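Lmo2470 protein (Listeria monocytogenes EGD-e, PDB 5HL3) interacts with the host protein afadin as a calcium-binding, leucine-rich-repeat internalin and facilitates crossing of the basement membrane by the bacterium. Local coordinates at residues A[28-33]-A[51-56]. Residues are numbered along the deposited sequence; the frame is centred on the assembly and turned at random.
Sequences AKNLNK and LGFETS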
ATOM      1  N   ALA A  28      20.657 -19.757  21.117  1.00 12.10           N
ATOM      2  CA  ALA A  28      21.422 -20.975  20.863  1.00 12.39           C
ATOM      3  C   ALA A  28      21.339 -21.365  19.393  1.00 12.54           C
ATOM      4  O   ALA A  28      22.325 -21.786  18.789  1.00 12.69           O
ATOM      5  CB  ALA A  28      20.945 -22.119  21.769  1.00 12.80           C
ATOM      6  N   LYS A  29      20.154 -21.219  18.800  1.00 12.57           N
ATOM      7  CA  LYS A  29      20.000 -21.522  17.378  1.00 12.96           C
ATOM      8  C   LYS A  29      20.832 -20.538  16.534  1.00 12.59           C
ATOM      9  O   LYS A  29      21.528 -20.937  15.601  1.00 12.83           O
ATOM     10  CB  LYS A  29      18.527 -21.472  16.986  1.00 13.63           C
ATOM     11  CG  LYS A  29      18.292 -21.902  15.551  1.00 14.84           C
ATOM     12  CD  LYS A  29      16.827 -21.876  15.195  1.00 16.15           C
ATOM     13  CE  LYS A  29      16.672 -21.947  13.684  1.00 17.67           C
ATOM     14  NZ  LYS A  29      15.349 -21.510  13.197  1.00 18.93           N
ATOM     15  N   ASN A  30      20.762 -19.240  16.849  1.00 12.16           N
ATOM     16  CA  ASN A  30      21.566 -18.243  16.133  1.00 12.03           C
ATOM     17  C   ASN A  30      23.069 -18.542  16.219  1.00 12.15           C
ATOM     18  O   ASN A  30      23.803 -18.371  15.245  1.00 12.71           O
ATOM     19  CB  ASN A  30      21.298 -16.842  16.690  1.00 11.70           C
ATOM     20  CG  ASN A  30      19.992 -16.237  16.189  1.00 11.69           C
ATOM     21  OD1 ASN A  30      19.680 -16.321  15.010  1.00 11.99           O
ATOM     22  ND2 ASN A  30      19.260 -15.600  17.073  1.00 11.54           N
ATOM     23  N   LEU A  31      23.505 -19.047  17.374  1.00 12.18           N
ATOM     24  CA  LEU A  31      24.924 -19.353  17.642  1.00 12.43           C
ATOM     25  C   LEU A  31      25.315 -20.769  17.212  1.00 13.36           C
ATOM     26  O   LEU A  31      26.461 -21.188  17.401  1.00 13.59           O
ATOM     27  CB  LEU A  31      25.158 -19.170  19.157  1.00 12.09           C
ATOM     28  CG  LEU A  31      25.158 -17.714  19.646  1.00 11.69           C
ATOM     29  CD1 LEU A  31      24.812 -17.611  21.109  1.00 11.60           C
ATOM     30  CD2 LEU A  31      26.517 -17.077  19.363  1.00 11.69           C
ATOM     31  N   ASN A  32      24.374 -21.525  16.669  1.00 14.19           N
ATOM     32  CA  ASN A  32      24.588 -22.926  16.321  1.00 15.53           C
ATOM     33  C   ASN A  32      25.155 -23.752  17.478  1.00 15.61           C
ATOM     34  O   ASN A  32      26.086 -24.541  17.305  1.00 16.30           O
ATOM     35  CB  ASN A  32      25.429 -23.105  15.060  1.00 16.90           C
ATOM     36  CG  ASN A  32      25.323 -24.529  14.502  1.00 19.04           C
ATOM     37  OD1 ASN A  32      24.313 -25.214  14.697  1.00 20.84           O
ATOM     38  ND2 ASN A  32      26.347 -24.972  13.809  1.00 21.46           N
ATOM     39  N   LYS A  33      24.603 -23.542  18.669  1.00 15.28           N
ATOM     40  CA  LYS A  33      24.953 -24.343  19.839  1.00 15.72           C
ATOM     41  C   LYS A  33      23.782 -25.278  20.115  1.00 16.27           C
ATOM     42  O   LYS A  33      22.618 -24.880  19.975  1.00 16.33           O
ATOM     43  CB  LYS A  33      25.192 -23.448  21.057  1.00 15.42           C
ATOM     44  CG  LYS A  33      26.439 -22.594  20.978  1.00 15.32           C
ATOM     45  CD  LYS A  33      27.706 -23.432  21.043  1.00 16.01           C
ATOM     46  CE  LYS A  33      28.947 -22.610  21.315  1.00 16.17           C
ATOM     47  NZ  LYS A  33      30.179 -23.437  21.201  1.00 17.02           N
ATOM     48  N   LEU A  51      20.462 -12.049  13.332  1.00 11.92           N
ATOM     49  CA  LEU A  51      19.748 -12.656  14.427  1.00 11.70           C
ATOM     50  C   LEU A  51      18.330 -12.958  13.973  1.00 11.80           C
ATOM     51  O   LEU A  51      17.621 -12.066  13.472  1.00 11.91           O
ATOM     52  CB  LEU A  51      19.669 -11.735  15.636  1.00 11.54           C
ATOM     53  CG  LEU A  51      21.002 -11.330  16.259  1.00 11.48           C
ATOM     54  CD1 LEU A  51      20.775 -10.258  17.283  1.00 11.46           C
ATOM     55  CD2 LEU A  51      21.722 -12.529  16.837  1.00 11.38           C
ATOM     56  N   GLY A  52      17.913 -14.201  14.161  1.00 11.84           N
ATOM     57  CA  GLY A  52      16.533 -14.618  13.905  1.00 11.97           C
ATOM     58  C   GLY A  52      15.829 -14.950  15.206  1.00 11.86           C
ATOM     59  O   GLY A  52      16.439 -15.498  16.126  1.00 11.78           O
ATOM     60  N   PHE A  53      14.531 -14.649  15.276  1.00 11.94           N
ATOM     61  CA  PHE A  53      13.708 -14.958  16.440  1.00 11.97           C
ATOM     62  C   PHE A  53      12.440 -15.651  16.006  1.00 12.23           C
ATOM     63  O   PHE A  53      11.837 -15.287  14.997  1.00 12.35           O
ATOM     64  CB  PHE A  53      13.428 -13.695  17.270  1.00 11.88           C
ATOM     65  CG  PHE A  53      14.685 -13.089  17.811  1.00 11.70           C
ATOM     66  CD1 PHE A  53      15.343 -13.680  18.866  1.00 11.64           C
ATOM     67  CD2 PHE A  53      15.300 -12.014  17.183  1.00 11.65           C
ATOM     68  CE1 PHE A  53      16.575 -13.199  19.321  1.00 11.50           C
ATOM     69  CE2 PHE A  53      16.534 -11.538  17.635  1.00 11.54           C
ATOM     70  CZ  PHE A  53      17.164 -12.140  18.698  1.00 11.45           C
ATOM     71  N   GLU A  54      12.057 -16.677  16.739  1.00 12.39           N
ATOM     72  CA  GLU A  54      10.878 -17.477  16.357  1.00 12.74           C
ATOM     73  C   GLU A  54      10.103 -18.061  17.516  1.00 12.97           C
ATOM     74  O   GLU A  54       9.058 -18.658  17.298  1.00 13.31           O
ATOM     75  CB  GLU A  54      11.312 -18.596  15.419  1.00 12.97           C
ATOM     76  CG  GLU A  54      12.230 -19.596  16.105  1.00 13.29           C
ATOM     77  CD  GLU A  54      12.583 -20.832  15.285  1.00 14.06           C
ATOM     78  OE1 GLU A  54      12.290 -20.845  14.069  1.00 14.68           O
ATOM     79  OE2 GLU A  54      13.171 -21.753  15.908  1.00 15.22           O
ATOM     80  N   THR A  55      10.556 -17.871  18.748  1.00 12.86           N
ATOM     81  CA  THR A  55       9.859 -18.448  19.923  1.00 13.19           C
ATOM     82  C   THR A  55       8.893 -17.391  20.445  1.00 13.25           C
ATOM     83  O   THR A  55       9.296 -16.293  20.871  1.00 13.03           O
ATOM     84  CB  THR A  55      10.853 -18.949  20.977  1.00 13.19           C
ATOM     85  OG1 THR A  55      11.648 -19.987  20.373  1.00 13.24           O
ATOM     86  CG2 THR A  55      10.141 -19.567  22.165  1.00 13.65           C
ATOM     87  N   SER A  56       7.613 -17.757  20.451  1.00 13.63           N
ATOM     88  CA  SER A  56       6.539 -16.777  20.716  1.00 13.78           C
ATOM     89  C   SER A  56       6.310 -16.406  22.175  1.00 14.03           C
ATOM     90  O   SER A  56       5.449 -15.569  22.453  1.00 14.24           O
ATOM     91  CB  SER A  56       5.248 -17.222  20.040  1.00 14.13           C
ATOM     92  OG  SER A  56       5.367 -17.082  18.629  1.00 13.93           O
TER
HETATM   93  O   HOH W   1      14.220 -23.837  14.570  1.00 27.79           O
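N30, in the last turn of helix 21-30, turns its carboxamide onto the backbone of G52 and meets both polar groups of that one residue. N30 OD1 accepts from G52 N at 2.9 Å, nearly straight at the hydrogen (173°), while N30 ND2 donates to G52 O at 3.0 Å along a more bent path (144°). The second bond is also skewed, because G52 O lies out of the amide plane. CG stands anti to the carbonyl carbon (chi1 -78°), which carries the amide across to the strand edge, and the paired bonds fix which end of the amide is oxygen. L51 CD2 packs against the amide, 3.9 Å from N30 ND2, and the F53 ring approaches the same nitrogen obliquely.

One residue earlier, K29 runs out fully extended, crosses the E54 side chain at about a right angle and forms a salt bridge, K29 NZ to E54 OE1 at 3.2 Å, whose hydrogen bond is weak. A water accepts from K29 NZ and donates to E54 OE2, closing a second path between the charges. D26, one turn before N30 on the same helix, accepts a hydrogen bond from E54 N with its carboxylate.

Strand 50-53 is the outermost of the parallel leucine-rich-repeat sheet, bonded to strand 76-79 along its other edge. N30 thus answers, in place of a further strand, the N-H and C=O of G52, tying the N-terminal helical cap to the first strand through directional amide bonds, with the ion pair a looser, water-assisted addition.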